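Local coordinates for fat acid-binding protein (Eubacterium ventriosum, PDB 3NYI) that holds a molecule of stearic acid and probably serves as a fatty-acid-binding protein, at residues 238-243 against 250-255; 218-223 against 285-290; 126-131 against 270-275. All coordinates share one frame; numbering follows the deposited sequence.

Contact 1. Residues 238-243 against 250-255; sequences VSVGYG and FEFMKE. With STE (stearic acid), chain C.
Beside the apolar meeting of Val240 with Met253, the hydroxyl oxygen OG of Ser239 is gripped by two groups, hydrogen-bonding to Thr268 OG1 and to the backbone oxygen of Asp265. The Ser239 side chain leaves the strand on the side away from the helix. On the helix side no hydrogen bond crosses between 238-243 and 250-255, and the surfaces meet through hydrocarbon, selenium-bearing and aromatic groups. Val240 is central: its CB lies 3.9 Å from CG of Met253, a selenomethionine. With CG1 anti to the backbone N (chi1 161°), the valine carries this methyl to the rim of the Phe252 ring, 4.0 Å from CD2 and near the ring plane, so the phenyl meets it edge-on. Met253 runs extended beyond CG and delivers its terminal methyl to the next strand residue facing the helix, CE standing 3.7 Å from Tyr242 CE2 in an oblique approach. Strand and helix run nearly antiparallel, their axes at 150° and 8.8 Å apart at the closest point. This is the strand-to-helix half of a beta-alpha-beta unit, in which strand 236-242 leads into helix 246-260 and the chain returns as the parallel strand 270-271. At the end of the strand, Phe250 directs its ring edge at the face of Tyr242, an edge-to-face pair with centroids 5.9 Å apart and planes at 60°. Both rings keep some exposure to solvent, Phe250 more than Tyr242, whereas Phe252 is buried and also packs on Lys217 and Leu221 of helix 213-231. Gly241, between the two strand residues that face the helix, serves the other surface of the sheet: its CA is 3.8 Å from C18, the methyl end of the stearic acid.

Contact 2. Residues 218-223 against 285-290; sequences NSVLQV and IGLGVI. With STE (stearic acid), chain C.
Val220 and Leu287 carry the apolar contact between helix segment 218-223 and strand segment 285-290. The two side chains run alongside one another head to tail and touch through one branch each, Val220 CG1 lying 3.5 Å from Leu287 CD2, which is close for two methyl groups. Leu287 reaches this methyl with CG placed between its backbone N and carbonyl carbon (chi1 68°), an orientation that carries the branched end to the helix. Leu221 adds a looser touch from the next position along the helix, its CD2 4.5 Å from the same CD2 of Leu287, so a single leucine methyl is shared by two consecutive helix residues. All three side chains are buried.

Hydrogen bonding serves each element separately and none crosses between them. The helix keeps its regular backbone pattern, with Gln222 N donating to Asn218 O at 3.0 Å and Val223 N to Ser219 O at 2.9 Å. The strand is paired on both edges, Leu287 with Phe165 on one neighbour and Gly288 with Ser239 on the other.

Contact with the ligand falls on the strand backbone. The tail methyl C18 of stearic acid approaches Gly286 C to 3.4 Å and Leu287 N to 3.8 Å, while the side chain of Leu287 points the opposite way, toward the helix. The strand therefore stands between the end of the fatty chain and helix 213-231.

Within the mixed sheet, strand 285-291 runs antiparallel between strands 163-167 and 236-242. Helix 213-231 covers the surface turned from the ligand, with Val220 also resting on Phe165 and Thr167, while Leu221 reaches across to Val256 and Thr259 of the adjoining helix 246-260.

Contact 3. Residues 126-131 against 270-275; sequences QNTVTQ and VAIGIV. With STE (stearic acid), chain C.
Thr128 lays its hydroxyl oxygen against Val270 and Ile272, crossing both side chains at a slant, with OG1 3.6 Å from Val270 CG2 and 4.1 Å from Ile272 CG1. These are van der Waals contacts. The polar partner of OG1 is Asp14 OD2, an oxygen that also bonds to the backbone N of Gly273, the N-cap residue of helix 274-280; one carboxylate thus ties both segments together. The threonine is rotated with OG1 anti to its own N (chi1 -179°), which turns CG2 to the ligand, 3.7 Å from C14 of stearic acid. A backbone phi of 37°, uncommon for a residue with a branched CB, suggests local strain here. One residue on, Val129 divides its contacts in the same manner: CB packs against Val270 CG2 at 4.0 Å, and CG1 stands 3.9 Å from the terminal C18 of the fatty chain.

From the other segment, Ile272 extends CD1 to within 3.6 Å of C17, and Val275 sets CG1 3.8 Å from C4, much nearer the carboxyl end. Asn127 closes on the middle of the tail, where its amide nitrogen ND2 lies 3.3 Å from C12 while hydrogen-bonding to Ser276 OG. Its OD1 accepts a weak bond from Thr128 N.

The contact lies close to the centre of the chain, where buried side chains of both segments line the alkyl tail. Methyl groups from both segments supply much of the lining here, and the few polar atoms among them bond to protein partners. Such chemistry suits a saturated hydrocarbon chain, while the stearic acid takes hydrogen bonds with Ser97 OG and Thr65 OG1.

How the contacts relate
From the N terminus, residues 126-131 come first, in the turn and helix that follow strand 119-123 of the first sheet. Residues 218-223 follow on helix 213-231, then 238-243, which meets 250-255 just seven residues later and closes the short loop of contact 1. Next, 270-275 returns to 126-131 and completes contact 3, and 285-290 returns to 218-223 and completes contact 2. Contact 1 is nested inside both larger loops, while contacts 2 and 3 cross. Contacts 1 and 2 pack two helices onto adjacent strands of the second sheet; contact 3 joins the edge strand 270-271 and the loop after it to helix 128-143. Stearic acid touches all three.

Contact 1. Residues 238-243 against 250-255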
# COMPACT_ATOMS: atom_id res chain seq x y z
N VAL A 238 -8.85 -10.73 3.54
CA VAL A 238 -9.22 -9.94 2.37
C VAL A 238 -9.69 -8.54 2.79
O VAL A 238 -10.50 -8.41 3.72
CB VAL A 238 -10.32 -10.65 1.56
CG1 VAL A 238 -10.64 -9.88 0.30
CG2 VAL A 238 -9.89 -12.07 1.22
N SER A 239 -9.15 -7.50 2.16
CA SER A 239 -9.59 -6.12 2.43
C SER A 239 -9.74 -5.35 1.13
O SER A 239 -9.18 -5.73 0.10
CB SER A 239 -8.62 -5.38 3.35
OG SER A 239 -8.59 -5.96 4.64
N VAL A 240 -10.49 -4.24 1.18
CA VAL A 240 -10.78 -3.44 -0.00
C VAL A 240 -10.13 -2.05 0.08
O VAL A 240 -9.99 -1.48 1.18
CB VAL A 240 -12.32 -3.29 -0.22
CG1 VAL A 240 -12.64 -2.12 -1.13
CG2 VAL A 240 -12.93 -4.60 -0.78
N GLY A 241 -9.73 -1.51 -1.07
CA GLY A 241 -9.29 -0.12 -1.18
C GLY A 241 -10.14 0.65 -2.18
O GLY A 241 -10.51 0.12 -3.23
N TYR A 242 -10.46 1.90 -1.85
CA TYR A 242 -11.28 2.72 -2.72
C TYR A 242 -10.68 4.12 -2.89
O TYR A 242 -9.89 4.57 -2.06
CB TYR A 242 -12.71 2.84 -2.18
CG TYR A 242 -12.77 3.36 -0.76
CD1 TYR A 242 -12.77 4.72 -0.49
CD2 TYR A 242 -12.82 2.48 0.31
CE1 TYR A 242 -12.83 5.20 0.80
CE2 TYR A 242 -12.87 2.94 1.61
CZ TYR A 242 -12.87 4.30 1.85
OH TYR A 242 -12.92 4.77 3.15
N GLY A 243 -11.07 4.78 -3.97
CA GLY A 243 -10.51 6.07 -4.32
C GLY A 243 -11.45 7.20 -3.95
O GLY A 243 -11.87 7.32 -2.79
N PHE A 250 -17.96 1.28 -0.68
CA PHE A 250 -18.79 0.47 0.22
C PHE A 250 -19.61 -0.56 -0.56
O PHE A 250 -19.77 -1.69 -0.12
CB PHE A 250 -19.73 1.35 1.05
CG PHE A 250 -19.03 2.40 1.85
CD1 PHE A 250 -17.86 2.11 2.53
CD2 PHE A 250 -19.55 3.69 1.93
CE1 PHE A 250 -17.21 3.08 3.27
CE2 PHE A 250 -18.90 4.66 2.68
CZ PHE A 250 -17.73 4.36 3.35
N GLU A 251 -20.12 -0.14 -1.71
CA GLU A 251 -20.91 -1.03 -2.55
C GLU A 251 -20.01 -2.12 -3.12
O GLU A 251 -20.41 -3.28 -3.24
CB GLU A 251 -21.55 -0.23 -3.70
CG GLU A 251 -22.38 -1.08 -4.65
CD GLU A 251 -22.75 -0.35 -5.95
OE1 GLU A 251 -21.85 0.29 -6.55
OE2 GLU A 251 -23.92 -0.43 -6.37
N PHE A 252 -18.79 -1.75 -3.48
CA PHE A 252 -17.85 -2.74 -3.97
C PHE A 252 -17.57 -3.79 -2.90
O PHE A 252 -17.48 -4.98 -3.20
CB PHE A 252 -16.55 -2.08 -4.45
CG PHE A 252 -15.58 -3.05 -5.08
CD1 PHE A 252 -15.91 -3.71 -6.26
CD2 PHE A 252 -14.34 -3.29 -4.50
CE1 PHE A 252 -15.03 -4.61 -6.84
CE2 PHE A 252 -13.45 -4.20 -5.07
CZ PHE A 252 -13.79 -4.86 -6.24
N MSE A 253 -17.46 -3.35 -1.65
CA MSE A 253 -17.19 -4.28 -0.56
C MSE A 253 -18.28 -5.34 -0.48
O MSE A 253 -18.02 -6.47 -0.08
CB MSE A 253 -17.11 -3.57 0.79
CG MSE A 253 -15.96 -2.60 0.92
SE MSE A 253 -16.07 -1.60 2.58
CE MSE A 253 -14.81 -0.16 2.12
N LYS A 254 -19.50 -4.95 -0.82
CA LYS A 254 -20.61 -5.90 -0.77
C LYS A 254 -20.47 -6.92 -1.89
O LYS A 254 -20.70 -8.12 -1.68
CB LYS A 254 -21.96 -5.17 -0.86
CG LYS A 254 -22.30 -4.36 0.40
CD LYS A 254 -23.63 -3.64 0.25
CE LYS A 254 -24.06 -2.99 1.56
NZ LYS A 254 -25.38 -2.30 1.45
N GLU A 255 -20.09 -6.45 -3.07
CA GLU A 255 -19.87 -7.32 -4.22
C GLU A 255 -18.74 -8.30 -3.96
O GLU A 255 -18.81 -9.46 -4.38
CB GLU A 255 -19.55 -6.51 -5.47
CG GLU A 255 -20.60 -5.48 -5.87
CD GLU A 255 -20.08 -4.50 -6.91
OE1 GLU A 255 -19.19 -4.87 -7.71
OE2 GLU A 255 -20.56 -3.34 -6.92
C1 STE C . 7.94 8.29 -4.61
O1 STE C . 8.98 7.83 -4.25
O2 STE C . 7.93 9.31 -5.23
C2 STE C . 6.64 7.46 -4.45
C3 STE C . 6.28 6.76 -5.78
C4 STE C . 4.92 6.02 -5.64
C5 STE C . 4.65 5.11 -6.86
C6 STE C . 3.26 4.44 -6.72
C7 STE C . 2.92 3.60 -7.98
C8 STE C . 1.60 2.83 -7.70
C9 STE C . 1.18 1.99 -8.93
C10 STE C . -0.19 1.32 -8.62
C11 STE C . 0.05 0.13 -7.69
C12 STE C . -0.85 0.09 -6.43
C13 STE C . -2.19 0.83 -6.56
C14 STE C . -3.28 -0.12 -6.00
C15 STE C . -4.59 0.65 -5.70
C16 STE C . -5.74 -0.38 -5.51
C17 STE C . -5.78 -0.83 -4.04
C18 STE C . -7.02 -1.73 -3.78

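Contact 2. Residues 218-223 against 285-290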
# COMPACT_ATOMS: atom_id res chain seq x y z
N ASN A 218 -16.16 -6.20 -12.14
CA ASN A 218 -16.49 -7.62 -12.16
C ASN A 218 -15.29 -8.47 -12.57
O ASN A 218 -15.09 -9.56 -12.05
CB ASN A 218 -17.70 -7.89 -13.04
CG ASN A 218 -19.00 -7.43 -12.41
OD1 ASN A 218 -19.12 -7.39 -11.19
ND2 ASN A 218 -19.96 -7.07 -13.24
N SER A 219 -14.48 -7.96 -13.49
CA SER A 219 -13.29 -8.69 -13.91
C SER A 219 -12.25 -8.74 -12.81
O SER A 219 -11.59 -9.77 -12.63
CB SER A 219 -12.67 -8.07 -15.17
OG SER A 219 -13.57 -8.14 -16.25
N VAL A 220 -12.07 -7.63 -12.09
CA VAL A 220 -11.22 -7.62 -10.90
C VAL A 220 -11.60 -8.77 -9.97
O VAL A 220 -10.73 -9.52 -9.52
CB VAL A 220 -11.27 -6.28 -10.14
CG1 VAL A 220 -10.65 -6.43 -8.74
CG2 VAL A 220 -10.54 -5.19 -10.92
N LEU A 221 -12.89 -8.91 -9.69
CA LEU A 221 -13.38 -9.95 -8.79
C LEU A 221 -13.12 -11.35 -9.34
O LEU A 221 -12.77 -12.27 -8.59
CB LEU A 221 -14.88 -9.79 -8.51
CG LEU A 221 -15.30 -8.65 -7.57
CD1 LEU A 221 -16.80 -8.48 -7.57
CD2 LEU A 221 -14.79 -8.90 -6.16
N GLN A 222 -13.27 -11.53 -10.64
CA GLN A 222 -13.05 -12.85 -11.22
C GLN A 222 -11.57 -13.24 -11.16
O GLN A 222 -11.24 -14.39 -10.88
CB GLN A 222 -13.61 -12.94 -12.64
CG GLN A 222 -15.12 -13.02 -12.66
CD GLN A 222 -15.65 -14.11 -11.72
OE1 GLN A 222 -15.29 -15.29 -11.84
NE2 GLN A 222 -16.50 -13.71 -10.78
N VAL A 223 -10.68 -12.28 -11.38
CA VAL A 223 -9.26 -12.56 -11.26
C VAL A 223 -8.87 -12.90 -9.81
O VAL A 223 -8.06 -13.80 -9.55
CB VAL A 223 -8.40 -11.37 -11.76
CG1 VAL A 223 -6.95 -11.62 -11.43
CG2 VAL A 223 -8.57 -11.19 -13.26
N ILE A 285 -9.85 1.27 -7.64
CA ILE A 285 -10.71 0.48 -6.76
C ILE A 285 -10.32 -0.98 -6.88
O ILE A 285 -9.99 -1.46 -7.96
CB ILE A 285 -12.20 0.68 -7.09
CG1 ILE A 285 -13.08 -0.07 -6.08
CG2 ILE A 285 -12.51 0.26 -8.53
CD1 ILE A 285 -14.51 0.45 -6.01
N GLY A 286 -10.30 -1.69 -5.77
CA GLY A 286 -9.82 -3.06 -5.81
C GLY A 286 -9.76 -3.70 -4.46
O GLY A 286 -10.32 -3.18 -3.49
N LEU A 287 -9.10 -4.84 -4.39
CA LEU A 287 -8.99 -5.58 -3.15
C LEU A 287 -7.60 -6.15 -3.02
O LEU A 287 -6.91 -6.36 -4.02
CB LEU A 287 -10.04 -6.71 -3.08
CG LEU A 287 -9.88 -7.87 -4.06
CD1 LEU A 287 -10.45 -9.15 -3.46
CD2 LEU A 287 -10.57 -7.56 -5.38
N GLY A 288 -7.17 -6.34 -1.78
CA GLY A 288 -5.90 -6.97 -1.47
C GLY A 288 -6.13 -8.21 -0.63
O GLY A 288 -7.11 -8.31 0.11
N VAL A 289 -5.23 -9.18 -0.77
CA VAL A 289 -5.34 -10.39 0.03
C VAL A 289 -3.96 -10.75 0.52
O VAL A 289 -2.95 -10.37 -0.08
CB VAL A 289 -5.92 -11.58 -0.79
CG1 VAL A 289 -7.19 -11.15 -1.50
CG2 VAL A 289 -4.88 -12.12 -1.79
N ILE A 290 -3.91 -11.49 1.62
CA ILE A 290 -2.64 -12.00 2.12
C ILE A 290 -2.92 -13.24 2.94
O ILE A 290 -4.02 -13.39 3.48
CB ILE A 290 -1.90 -10.94 3.00
CG1 ILE A 290 -0.41 -11.29 3.14
CG2 ILE A 290 -2.56 -10.83 4.36
CD1 ILE A 290 0.47 -10.12 3.74
C1 STE C . 7.94 8.29 -4.61
O1 STE C . 8.98 7.83 -4.25
O2 STE C . 7.93 9.31 -5.23
C2 STE C . 6.64 7.46 -4.45
C3 STE C . 6.28 6.76 -5.78
C4 STE C . 4.92 6.02 -5.64
C5 STE C . 4.65 5.11 -6.86
C6 STE C . 3.26 4.44 -6.72
C7 STE C . 2.92 3.60 -7.98
C8 STE C . 1.60 2.83 -7.70
C9 STE C . 1.18 1.99 -8.93
C10 STE C . -0.19 1.32 -8.62
C11 STE C . 0.05 0.13 -7.69
C12 STE C . -0.85 0.09 -6.43
C13 STE C . -2.19 0.83 -6.56
C14 STE C . -3.28 -0.12 -6.00
C15 STE C . -4.59 0.65 -5.70
C16 STE C . -5.74 -0.38 -5.51
C17 STE C . -5.78 -0.83 -4.04
C18 STE C . -7.02 -1.73 -3.78

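Contact 3. Residues 126-131 against 270-275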
# COMPACT_ATOMS: atom_id res chain seq x y z
N GLN A 126 5.14 -4.43 -1.13
CA GLN A 126 3.72 -4.13 -1.32
C GLN A 126 3.47 -2.63 -1.48
O GLN A 126 4.41 -1.82 -1.61
CB GLN A 126 2.93 -4.61 -0.10
CG GLN A 126 3.36 -5.96 0.46
CD GLN A 126 3.26 -7.11 -0.56
OE1 GLN A 126 2.39 -7.12 -1.42
NE2 GLN A 126 4.18 -8.08 -0.45
N ASN A 127 2.20 -2.26 -1.46
CA ASN A 127 1.78 -0.86 -1.48
C ASN A 127 0.37 -0.84 -0.95
O ASN A 127 -0.33 -1.87 -0.97
CB ASN A 127 1.81 -0.32 -2.92
CG ASN A 127 1.45 1.15 -3.01
OD1 ASN A 127 1.53 1.89 -2.03
ND2 ASN A 127 1.02 1.57 -4.21
N THR A 128 -0.06 0.33 -0.47
CA THR A 128 -1.43 0.54 -0.02
C THR A 128 -2.02 -0.72 0.67
O THR A 128 -1.43 -1.19 1.66
CB THR A 128 -2.34 1.15 -1.17
OG1 THR A 128 -3.68 1.37 -0.69
CG2 THR A 128 -2.35 0.29 -2.46
N VAL A 129 -3.15 -1.24 0.19
CA VAL A 129 -3.85 -2.32 0.91
C VAL A 129 -2.95 -3.51 1.33
O VAL A 129 -3.09 -4.02 2.43
CB VAL A 129 -5.15 -2.80 0.17
CG1 VAL A 129 -4.80 -3.48 -1.16
CG2 VAL A 129 -6.02 -3.73 1.07
N THR A 130 -2.03 -3.96 0.46
CA THR A 130 -1.22 -5.12 0.81
C THR A 130 -0.09 -4.73 1.74
O THR A 130 0.41 -5.55 2.47
CB THR A 130 -0.64 -5.89 -0.40
OG1 THR A 130 -0.21 -4.97 -1.41
CG2 THR A 130 -1.70 -6.88 -1.01
N GLN A 131 0.36 -3.48 1.69
CA GLN A 131 1.31 -3.03 2.68
C GLN A 131 0.60 -2.98 4.03
O GLN A 131 1.18 -3.39 5.03
CB GLN A 131 1.87 -1.64 2.31
CG GLN A 131 3.08 -1.24 3.14
CD GLN A 131 3.68 0.06 2.61
OE1 GLN A 131 3.46 0.41 1.45
NE2 GLN A 131 4.41 0.78 3.46
N VAL A 270 -8.85 0.20 3.19
CA VAL A 270 -8.19 1.51 3.14
C VAL A 270 -8.86 2.48 2.20
O VAL A 270 -9.39 2.10 1.15
CB VAL A 270 -6.71 1.39 2.74
CG1 VAL A 270 -5.92 0.63 3.80
CG2 VAL A 270 -6.57 0.73 1.34
N ALA A 271 -8.84 3.75 2.58
CA ALA A 271 -9.09 4.82 1.63
C ALA A 271 -7.74 5.03 0.95
O ALA A 271 -6.79 5.50 1.57
CB ALA A 271 -9.53 6.09 2.35
N ILE A 272 -7.65 4.64 -0.32
CA ILE A 272 -6.37 4.63 -1.01
C ILE A 272 -5.75 6.03 -0.90
O ILE A 272 -6.42 7.04 -1.15
CB ILE A 272 -6.53 4.20 -2.45
CG1 ILE A 272 -7.04 2.75 -2.49
CG2 ILE A 272 -5.22 4.33 -3.22
CD1 ILE A 272 -7.53 2.33 -3.85
N GLY A 273 -4.50 6.08 -0.49
CA GLY A 273 -3.89 7.36 -0.16
C GLY A 273 -3.27 8.11 -1.32
O GLY A 273 -3.23 7.63 -2.45
N ILE A 274 -2.78 9.31 -0.99
CA ILE A 274 -2.10 10.19 -1.92
C ILE A 274 -0.96 9.53 -2.69
O ILE A 274 -0.85 9.72 -3.90
CB ILE A 274 -1.56 11.39 -1.13
CG1 ILE A 274 -2.73 12.26 -0.64
CG2 ILE A 274 -0.57 12.19 -1.97
CD1 ILE A 274 -2.31 13.47 0.23
N VAL A 275 -0.12 8.78 -2.00
CA VAL A 275 1.02 8.13 -2.68
C VAL A 275 0.56 7.32 -3.92
O VAL A 275 1.12 7.45 -5.01
CB VAL A 275 1.82 7.21 -1.73
CG1 VAL A 275 2.90 6.44 -2.50
CG2 VAL A 275 2.43 8.03 -0.59
C1 STE C . 7.94 8.29 -4.61
O1 STE C . 8.98 7.83 -4.25
O2 STE C . 7.93 9.31 -5.23
C2 STE C . 6.64 7.46 -4.45
C3 STE C . 6.28 6.76 -5.78
C4 STE C . 4.92 6.02 -5.64
C5 STE C . 4.65 5.11 -6.86
C6 STE C . 3.26 4.44 -6.72
C7 STE C . 2.92 3.60 -7.98
C8 STE C . 1.60 2.83 -7.70
C9 STE C . 1.18 1.99 -8.93
C10 STE C . -0.19 1.32 -8.62
C11 STE C . 0.05 0.13 -7.69
C12 STE C . -0.85 0.09 -6.43
C13 STE C . -2.19 0.83 -6.56
C14 STE C . -3.28 -0.12 -6.00
C15 STE C . -4.59 0.65 -5.70
C16 STE C . -5.74 -0.38 -5.51
C17 STE C . -5.78 -0.83 -4.04
C18 STE C . -7.02 -1.73 -3.78